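Local coordinates for 4-alpha-glucanotransferase (PDB 6M6T), which is a bacterial amylomaltase, also called disproportionating enzyme, of the 4-alpha-glucanotransferase family, built on a TIM-barrel fold, at residues G210-G215 / M289-R294; I167-E172 / R239-L244. All coordinates share one frame; numbering follows the deposited sequence.

The two contacts belong to one chain, but they sit in different parts of the fold. Contact 1 is buried between neighbouring strands of the eight-stranded parallel barrel, its centre about 12 Å from the centre of the chain. Contact 2 lies further out, its centre about 28 Å from the centre of the chain, where the end of helix 164-167 meets the loop between helix 226-230 and strand 245-249. The centres of contacts 1 and 2 are about 36 Å apart. The nearest atoms of contacts 1 and 2 are about 22 Å apart. Along the chain the segments alternate: 167-172, 210-215, 239-244, 289-294. The excursion after strand 212-217 therefore reaches contact 2 before the chain returns to the barrel at strand 292-295.

Contact 1. Residues G210-G215 / M289-R294; sequences GIQIIG and MYDYLR
Two adjacent parallel strands of the TIM barrel, 212-217 and 292-295, meet here. Ile214 is bridged to Tyr292 and Gly215 to Leu293. The short strand axes come within 4.6 Å at an angle of 21°. The backbone of Ile213 is gripped at both ends. Ile213 O accepts from two donors, Asp291 N at 3.1 Å and Tyr292 N at 2.9 Å. Further along, Gly215 N gives a weak bond to Tyr292 O, and Arg294 N bonds to Gly215 O, nearly along the C=O axis.

Asp291, just before the strand, adds a side-chain bond to the start of the pairing. Its CB lies near Ile213 O and N. CG stands anti to the carbonyl carbon (chi1 -51°), which turns the carboxylate toward strand 212-217. Asp291 OD2 takes Ile213 N at 2.6 Å through its anti lone pair, with an N-H...O angle of 167°. OD1 has a weak hydrogen bond to Asn207 and a long, weak ion pair with Lys203, both on helix 182-208. The amide of Gln212 stacks over this carboxylate, the planes nearly parallel. Gln212 OE1 instead reaches the edge of the Tyr292 ring, 3.5 Å from CE1 and in the ring plane. Phe43 of strand 43-45, on the other side of strand 212-217, meets Tyr292 edge-to-face.

Arg294 CB lies beside strand 212-217, 3.3 Å from Gly215 O and close to Ile214 CG2. The guanidinium then leads away to a salt bridge with Asp216, and the side chain is about 5 Å from the bound AC1 and ASO. This places the strand end close to the bound glycan, as expected for the C-terminal ends of barrel strands.

Tyr290 follows helix 277-289, and its ring is sandwiched. Met289 CB covers one face. Over the centre of the opposite face, in a CH-pi contact, lies Gly215 CA, 3.5 Å from Tyr290 CG.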
ATOM      1  N   GLY A 210     -14.573 -15.100   7.579  1.00 46.17           N
ATOM      2  CA  GLY A 210     -14.701 -13.987   8.507  1.00 41.95           C
ATOM      3  C   GLY A 210     -13.533 -13.013   8.561  1.00 48.60           C
ATOM      4  O   GLY A 210     -13.559 -12.095   9.396  1.00 47.61           O
ATOM      5  N   ILE A 211     -12.528 -13.164   7.693  1.00 47.67           N
ATOM      6  CA  ILE A 211     -11.363 -12.279   7.652  1.00 47.56           C
ATOM      7  C   ILE A 211     -11.601 -11.168   6.631  1.00 48.85           C
ATOM      8  O   ILE A 211     -11.901 -11.443   5.462  1.00 46.63           O
ATOM      9  CB  ILE A 211     -10.090 -13.066   7.309  1.00 48.63           C
ATOM     10  CG1 ILE A 211      -9.688 -13.920   8.499  1.00 45.64           C
ATOM     11  CG2 ILE A 211      -8.946 -12.111   6.923  1.00 44.23           C
ATOM     12  CD1 ILE A 211      -9.773 -13.144   9.817  1.00 45.33           C
ATOM     13  N   GLN A 212     -11.439  -9.913   7.065  1.00 47.08           N
ATOM     14  CA  GLN A 212     -11.652  -8.739   6.225  1.00 40.06           C
ATOM     15  C   GLN A 212     -10.330  -8.042   5.911  1.00 42.84           C
ATOM     16  O   GLN A 212      -9.444  -7.958   6.773  1.00 41.60           O
ATOM     17  CB  GLN A 212     -12.600  -7.768   6.912  1.00 43.55           C
ATOM     18  CG  GLN A 212     -13.930  -8.376   7.321  1.00 52.88           C
ATOM     19  CD  GLN A 212     -15.096  -7.596   6.765  1.00 56.22           C
ATOM     20  OE1 GLN A 212     -15.343  -6.450   7.164  1.00 54.03           O
ATOM     21  NE2 GLN A 212     -15.811  -8.201   5.815  1.00 57.06           N
ATOM     22  N   ILE A 213     -10.214  -7.518   4.676  1.00 39.61           N
ATOM     23  CA  ILE A 213      -8.980  -6.919   4.155  1.00 39.27           C
ATOM     24  C   ILE A 213      -9.057  -5.395   4.217  1.00 42.46           C
ATOM     25  O   ILE A 213      -9.980  -4.782   3.662  1.00 43.12           O
ATOM     26  CB  ILE A 213      -8.709  -7.371   2.708  1.00 40.80           C
ATOM     27  CG1 ILE A 213      -8.579  -8.891   2.646  1.00 38.98           C
ATOM     28  CG2 ILE A 213      -7.462  -6.683   2.145  1.00 30.24           C
ATOM     29  CD1 ILE A 213      -7.409  -9.413   3.455  1.00 37.95           C
ATOM     30  N   ILE A 214      -8.067  -4.781   4.856  1.00 41.56           N
ATOM     31  CA  ILE A 214      -7.875  -3.336   4.788  1.00 44.16           C
ATOM     32  C   ILE A 214      -6.846  -3.048   3.699  1.00 42.25           C
ATOM     33  O   ILE A 214      -5.645  -3.266   3.888  1.00 39.82           O
ATOM     34  CB  ILE A 214      -7.421  -2.745   6.127  1.00 43.28           C
ATOM     35  CG1 ILE A 214      -8.211  -3.318   7.294  1.00 44.02           C
ATOM     36  CG2 ILE A 214      -7.551  -1.262   6.109  1.00 37.31           C
ATOM     37  CD1 ILE A 214      -7.447  -3.194   8.608  1.00 46.77           C
ATOM     38  N   GLY A 215      -7.324  -2.543   2.567  1.00 43.43           N
ATOM     39  CA  GLY A 215      -6.438  -2.056   1.531  1.00 51.67           C
ATOM     40  C   GLY A 215      -5.977  -0.608   1.744  1.00 54.69           C
ATOM     41  O   GLY A 215      -6.586   0.185   2.464  1.00 44.07           O
ATOM     42  N   MET A 289     -12.090  -3.512  -4.399  1.00 47.12           N
ATOM     43  CA  MET A 289     -10.852  -4.262  -4.236  1.00 47.58           C
ATOM     44  C   MET A 289     -10.702  -4.783  -2.818  1.00 47.02           C
ATOM     45  O   MET A 289     -10.017  -5.783  -2.595  1.00 48.63           O
ATOM     46  CB  MET A 289      -9.649  -3.392  -4.607  1.00 45.05           C
ATOM     47  CG  MET A 289      -9.204  -3.518  -6.074  1.00 56.44           C
ATOM     48  SD  MET A 289      -8.498  -5.124  -6.556  1.00 64.86           S
ATOM     49  CE  MET A 289      -7.187  -5.368  -5.337  1.00 45.00           C
ATOM     50  N   TYR A 290     -11.335  -4.133  -1.853  1.00 50.54           N
ATOM     51  CA  TYR A 290     -11.070  -4.413  -0.454  1.00 49.80           C
ATOM     52  C   TYR A 290     -12.379  -4.508   0.309  1.00 49.03           C
ATOM     53  O   TYR A 290     -13.475  -4.423  -0.264  1.00 48.94           O
ATOM     54  CB  TYR A 290     -10.153  -3.336   0.130  1.00 45.94           C
ATOM     55  CG  TYR A 290      -8.928  -3.124  -0.730  1.00 46.61           C
ATOM     56  CD1 TYR A 290      -8.033  -4.168  -0.974  1.00 49.11           C
ATOM     57  CD2 TYR A 290      -8.676  -1.903  -1.323  1.00 48.74           C
ATOM     58  CE1 TYR A 290      -6.903  -3.984  -1.761  1.00 46.39           C
ATOM     59  CE2 TYR A 290      -7.550  -1.713  -2.120  1.00 52.57           C
ATOM     60  CZ  TYR A 290      -6.673  -2.752  -2.333  1.00 45.09           C
ATOM     61  OH  TYR A 290      -5.562  -2.545  -3.114  1.00 46.72           O
ATOM     62  N   ASP A 291     -12.251  -4.735   1.613  1.00 46.54           N
ATOM     63  CA  ASP A 291     -13.371  -4.652   2.539  1.00 42.65           C
ATOM     64  C   ASP A 291     -13.349  -3.350   3.339  1.00 49.04           C
ATOM     65  O   ASP A 291     -14.409  -2.816   3.697  1.00 43.99           O
ATOM     66  CB  ASP A 291     -13.355  -5.849   3.501  1.00 42.51           C
ATOM     67  CG  ASP A 291     -13.227  -7.210   2.783  1.00 51.80           C
ATOM     68  OD1 ASP A 291     -14.170  -7.614   2.058  1.00 58.44           O
ATOM     69  OD2 ASP A 291     -12.187  -7.892   2.958  1.00 43.77           O
ATOM     70  N   TYR A 292     -12.158  -2.819   3.603  1.00 45.27           N
ATOM     71  CA  TYR A 292     -11.991  -1.546   4.280  1.00 46.91           C
ATOM     72  C   TYR A 292     -10.870  -0.804   3.575  1.00 44.93           C
ATOM     73  O   TYR A 292      -9.766  -1.335   3.458  1.00 47.42           O
ATOM     74  CB  TYR A 292     -11.654  -1.739   5.772  1.00 45.22           C
ATOM     75  CG  TYR A 292     -12.860  -1.808   6.668  1.00 42.96           C
ATOM     76  CD1 TYR A 292     -13.608  -2.966   6.769  1.00 40.98           C
ATOM     77  CD2 TYR A 292     -13.261  -0.704   7.404  1.00 53.55           C
ATOM     78  CE1 TYR A 292     -14.718  -3.028   7.574  1.00 46.42           C
ATOM     79  CE2 TYR A 292     -14.381  -0.755   8.226  1.00 51.94           C
ATOM     80  CZ  TYR A 292     -15.104  -1.919   8.303  1.00 49.57           C
ATOM     81  OH  TYR A 292     -16.215  -1.972   9.114  1.00 58.75           O
ATOM     82  N   LEU A 293     -11.133   0.419   3.134  1.00 44.05           N
ATOM     83  CA  LEU A 293     -10.141   1.209   2.425  1.00 42.60           C
ATOM     84  C   LEU A 293      -9.505   2.227   3.359  1.00 45.33           C
ATOM     85  O   LEU A 293     -10.197   2.929   4.099  1.00 47.58           O
ATOM     86  CB  LEU A 293     -10.768   1.930   1.231  1.00 47.38           C
ATOM     87  CG  LEU A 293      -9.799   2.591   0.247  1.00 50.04           C
ATOM     88  CD1 LEU A 293      -9.171   1.542  -0.698  1.00 49.71           C
ATOM     89  CD2 LEU A 293     -10.503   3.708  -0.523  1.00 44.57           C
ATOM     90  N   ARG A 294      -8.187   2.334   3.281  1.00 47.49           N
ATOM     91  CA  ARG A 294      -7.384   3.219   4.110  1.00 45.27           C
ATOM     92  C   ARG A 294      -6.777   4.268   3.191  1.00 50.07           C
ATOM     93  O   ARG A 294      -5.861   3.959   2.420  1.00 49.45           O
ATOM     94  CB  ARG A 294      -6.302   2.421   4.830  1.00 39.32           C
ATOM     95  CG  ARG A 294      -5.262   3.260   5.530  1.00 51.06           C
ATOM     96  CD  ARG A 294      -3.874   2.717   5.255  1.00 53.99           C
ATOM     97  NE  ARG A 294      -2.911   3.016   6.316  1.00 57.97           N
ATOM     98  CZ  ARG A 294      -1.818   3.760   6.163  1.00 55.72           C
ATOM     99  NH1 ARG A 294      -1.016   3.957   7.209  1.00 53.56           N
ATOM    100  NH2 ARG A 294      -1.527   4.300   4.976  1.00 45.84           N
TER

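Contact 2. Residues I167-E172 / R239-L244; sequences IRREEE and RDKQPL
Lys241 extends its side chain toward the C-terminal end of helix 164-167 and overlaps the backbone of Ile167 and Arg168. Beyond CG the chain is fully stretched. CD and CE run past Ile167 O, and CD lies loosely beside Ile167 CG2. The ammonium then bonds to Ile167 O: Lys241 NZ is 2.9 Å away, in the carbonyl plane and on a lone pair. NZ also bonds to Trp229 O, so two carbonyls hold it. The partial negative charge of the helix end probably favours the charged amine.

Arg169 CG passes 4.1 Å from Lys241 NZ, and the two chains cross at about a right angle. The Arg169 guanidinium goes on to a cation-pi contact with Trp229. The like-charged Arg169 NE and Lys241 NZ are 5.6 Å apart, not in contact.

Arg168 carries the second link. Its CG sits in the crowded position between backbone N and carbonyl carbon (chi1 37°), and the chain is extended from there to NE. Asp240 OD1 forms a salt bridge at the edge of the guanidinium, 3.2 Å from Arg168 NH1, with the two planes 36° apart. Arg168 NE forms a salt bridge with Glu170 OE2 at 3.4 Å, which completes a three-residue salt-bridge network. Glu170 is also the N-cap residue of helix 171-180. Together these contacts tie the 239-244 loop to a helix C-terminus closed by a Schellman motif, with Arg169 as its C-prime residue.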
ATOM      1  N   ILE A 167       4.006  10.939 -26.754  1.00 56.02           N
ATOM      2  CA  ILE A 167       3.937  11.461 -25.395  1.00 53.92           C
ATOM      3  C   ILE A 167       2.621  12.199 -25.159  1.00 58.52           C
ATOM      4  O   ILE A 167       2.056  12.147 -24.059  1.00 63.16           O
ATOM      5  CB  ILE A 167       5.170  12.342 -25.119  1.00 50.65           C
ATOM      6  CG1 ILE A 167       6.302  11.474 -24.561  1.00 47.97           C
ATOM      7  CG2 ILE A 167       4.824  13.491 -24.192  1.00 51.58           C
ATOM      8  CD1 ILE A 167       7.639  12.163 -24.496  1.00 50.88           C
ATOM      9  N   ARG A 168       2.086  12.854 -26.180  1.00 58.84           N
ATOM     10  CA  ARG A 168       0.806  13.536 -26.053  1.00 62.16           C
ATOM     11  C   ARG A 168      -0.275  12.888 -26.916  1.00 65.19           C
ATOM     12  O   ARG A 168      -1.201  13.566 -27.366  1.00 66.62           O
ATOM     13  CB  ARG A 168       0.949  15.019 -26.386  1.00 64.26           C
ATOM     14  CG  ARG A 168       1.925  15.286 -27.502  1.00 65.73           C
ATOM     15  CD  ARG A 168       2.090  16.760 -27.753  1.00 72.83           C
ATOM     16  NE  ARG A 168       2.982  16.992 -28.881  1.00 72.03           N
ATOM     17  CZ  ARG A 168       4.304  16.979 -28.781  1.00 73.25           C
ATOM     18  NH1 ARG A 168       4.872  16.736 -27.602  1.00 73.62           N
ATOM     19  NH2 ARG A 168       5.055  17.201 -29.856  1.00 71.65           N
ATOM     20  N   ARG A 169      -0.154  11.581 -27.156  1.00 60.21           N
ATOM     21  CA  ARG A 169      -1.219  10.737 -27.712  1.00 59.10           C
ATOM     22  C   ARG A 169      -1.906  11.362 -28.931  1.00 57.88           C
ATOM     23  O   ARG A 169      -3.113  11.605 -28.938  1.00 53.70           O
ATOM     24  CB  ARG A 169      -2.263  10.400 -26.641  1.00 56.48           C
ATOM     25  CG  ARG A 169      -1.830  10.605 -25.211  1.00 55.56           C
ATOM     26  CD  ARG A 169      -2.942  10.196 -24.279  1.00 53.87           C
ATOM     27  NE  ARG A 169      -2.999   8.743 -24.176  1.00 59.97           N
ATOM     28  CZ  ARG A 169      -3.910   7.972 -24.766  1.00 60.54           C
ATOM     29  NH1 ARG A 169      -4.873   8.525 -25.499  1.00 57.78           N
ATOM     30  NH2 ARG A 169      -3.859   6.647 -24.613  1.00 55.64           N
ATOM     31  N   GLU A 170      -1.127  11.606 -29.983  1.00 63.17           N
ATOM     32  CA  GLU A 170      -1.727  12.006 -31.253  1.00 63.76           C
ATOM     33  C   GLU A 170      -2.215  10.753 -31.968  1.00 57.23           C
ATOM     34  O   GLU A 170      -1.457   9.795 -32.129  1.00 60.26           O
ATOM     35  CB  GLU A 170      -0.735  12.791 -32.117  1.00 55.79           C
ATOM     36  CG  GLU A 170       0.162  13.792 -31.355  1.00 68.16           C
ATOM     37  CD  GLU A 170      -0.592  14.967 -30.687  1.00 81.26           C
ATOM     38  OE1 GLU A 170      -1.815  15.136 -30.922  1.00 86.60           O
ATOM     39  OE2 GLU A 170       0.051  15.738 -29.930  1.00 77.66           O
ATOM     40  N   GLU A 171      -3.483  10.753 -32.392  1.00 52.42           N
ATOM     41  CA  GLU A 171      -4.169   9.490 -32.643  1.00 56.42           C
ATOM     42  C   GLU A 171      -3.545   8.686 -33.778  1.00 61.65           C
ATOM     43  O   GLU A 171      -3.704   7.459 -33.814  1.00 63.05           O
ATOM     44  CB  GLU A 171      -5.660   9.731 -32.903  1.00 59.31           C
ATOM     45  CG  GLU A 171      -6.493  10.009 -31.608  1.00 71.85           C
ATOM     46  CD  GLU A 171      -6.817   8.750 -30.762  1.00 75.92           C
ATOM     47  OE1 GLU A 171      -7.558   8.874 -29.745  1.00 65.92           O
ATOM     48  OE2 GLU A 171      -6.337   7.642 -31.114  1.00 75.13           O
ATOM     49  N   GLU A 172      -2.803   9.328 -34.679  1.00 63.49           N
ATOM     50  CA  GLU A 172      -2.078   8.572 -35.698  1.00 60.37           C
ATOM     51  C   GLU A 172      -0.887   7.837 -35.085  1.00 56.29           C
ATOM     52  O   GLU A 172      -0.660   6.653 -35.371  1.00 62.59           O
ATOM     53  CB  GLU A 172      -1.643   9.516 -36.829  1.00 65.41           C
ATOM     54  CG  GLU A 172      -2.719   9.715 -37.926  1.00 69.30           C
ATOM     55  CD  GLU A 172      -2.777  11.136 -38.518  1.00 69.67           C
ATOM     56  OE1 GLU A 172      -3.022  11.274 -39.742  1.00 65.38           O
ATOM     57  OE2 GLU A 172      -2.598  12.110 -37.753  1.00 75.61           O
ATOM     58  N   ARG A 239       3.369  21.363 -21.324  1.00 64.77           N
ATOM     59  CA  ARG A 239       3.076  20.769 -22.625  1.00 64.94           C
ATOM     60  C   ARG A 239       3.829  19.463 -22.850  1.00 69.69           C
ATOM     61  O   ARG A 239       3.305  18.561 -23.519  1.00 74.76           O
ATOM     62  CB  ARG A 239       3.403  21.760 -23.739  1.00 69.98           C
ATOM     63  CG  ARG A 239       2.291  22.756 -24.024  1.00 77.74           C
ATOM     64  CD  ARG A 239       2.821  24.029 -24.697  1.00 84.45           C
ATOM     65  NE  ARG A 239       3.458  24.942 -23.746  1.00 90.13           N
ATOM     66  CZ  ARG A 239       2.880  26.031 -23.238  1.00 96.70           C
ATOM     67  NH1 ARG A 239       1.637  26.350 -23.585  1.00 98.14           N
ATOM     68  NH2 ARG A 239       3.541  26.803 -22.377  1.00 93.69           N
ATOM     69  N   ASP A 240       5.047  19.327 -22.318  1.00 63.79           N
ATOM     70  CA  ASP A 240       5.753  18.050 -22.402  1.00 71.52           C
ATOM     71  C   ASP A 240       5.618  17.232 -21.110  1.00 63.92           C
ATOM     72  O   ASP A 240       6.524  16.473 -20.744  1.00 59.77           O
ATOM     73  CB  ASP A 240       7.215  18.264 -22.801  1.00 76.15           C
ATOM     74  CG  ASP A 240       7.477  17.912 -24.293  1.00 92.89           C
ATOM     75  OD1 ASP A 240       6.566  17.325 -24.941  1.00 84.47           O
ATOM     76  OD2 ASP A 240       8.585  18.213 -24.818  1.00 90.11           O
ATOM     77  N   LYS A 241       4.494  17.417 -20.410  1.00 59.85           N
ATOM     78  CA  LYS A 241       3.997  16.543 -19.341  1.00 56.43           C
ATOM     79  C   LYS A 241       4.991  16.351 -18.194  1.00 63.49           C
ATOM     80  O   LYS A 241       5.068  15.275 -17.589  1.00 63.95           O
ATOM     81  CB  LYS A 241       3.545  15.195 -19.904  1.00 53.42           C
ATOM     82  CG  LYS A 241       2.056  15.155 -20.180  1.00 53.27           C
ATOM     83  CD  LYS A 241       1.650  14.070 -21.169  1.00 50.55           C
ATOM     84  CE  LYS A 241       0.173  14.233 -21.526  1.00 50.98           C
ATOM     85  NZ  LYS A 241      -0.230  13.413 -22.699  1.00 57.11           N
ATOM     86  N   GLN A 242       5.723  17.420 -17.846  1.00 59.47           N
ATOM     87  CA  GLN A 242       6.570  17.323 -16.670  1.00 54.29           C
ATOM     88  C   GLN A 242       5.992  18.148 -15.529  1.00 56.42           C
ATOM     89  O   GLN A 242       5.359  19.189 -15.749  1.00 53.24           O
ATOM     90  CB  GLN A 242       7.999  17.782 -16.965  1.00 53.71           C
ATOM     91  CG  GLN A 242       8.426  17.403 -18.364  1.00 61.94           C
ATOM     92  CD  GLN A 242       9.829  16.859 -18.419  1.00 63.70           C
ATOM     93  OE1 GLN A 242      10.507  16.745 -17.390  1.00 59.85           O
ATOM     94  NE2 GLN A 242      10.278  16.515 -19.625  1.00 62.25           N
ATOM     95  N   PRO A 243       6.180  17.690 -14.293  1.00 60.60           N
ATOM     96  CA  PRO A 243       5.502  18.327 -13.154  1.00 63.18           C
ATOM     97  C   PRO A 243       5.970  19.764 -12.930  1.00 57.58           C
ATOM     98  O   PRO A 243       7.170  20.030 -12.808  1.00 49.30           O
ATOM     99  CB  PRO A 243       5.872  17.419 -11.974  1.00 56.51           C
ATOM    100  CG  PRO A 243       6.351  16.160 -12.596  1.00 49.94           C
ATOM    101  CD  PRO A 243       6.955  16.509 -13.889  1.00 52.83           C
ATOM    102  N   LEU A 244       4.999  20.691 -12.879  1.00 55.87           N
ATOM    103  CA  LEU A 244       5.283  22.072 -12.486  1.00 55.11           C
ATOM    104  C   LEU A 244       5.751  22.129 -11.040  1.00 56.21           C
ATOM    105  O   LEU A 244       6.800  22.714 -10.738  1.00 56.85           O
ATOM    106  CB  LEU A 244       4.044  22.953 -12.664  1.00 50.12           C
ATOM    107  CG  LEU A 244       3.415  23.162 -14.042  1.00 52.14           C
ATOM    108  CD1 LEU A 244       2.292  24.219 -13.991  1.00 49.49           C
ATOM    109  CD2 LEU A 244       4.496  23.505 -15.064  1.00 54.16           C
TER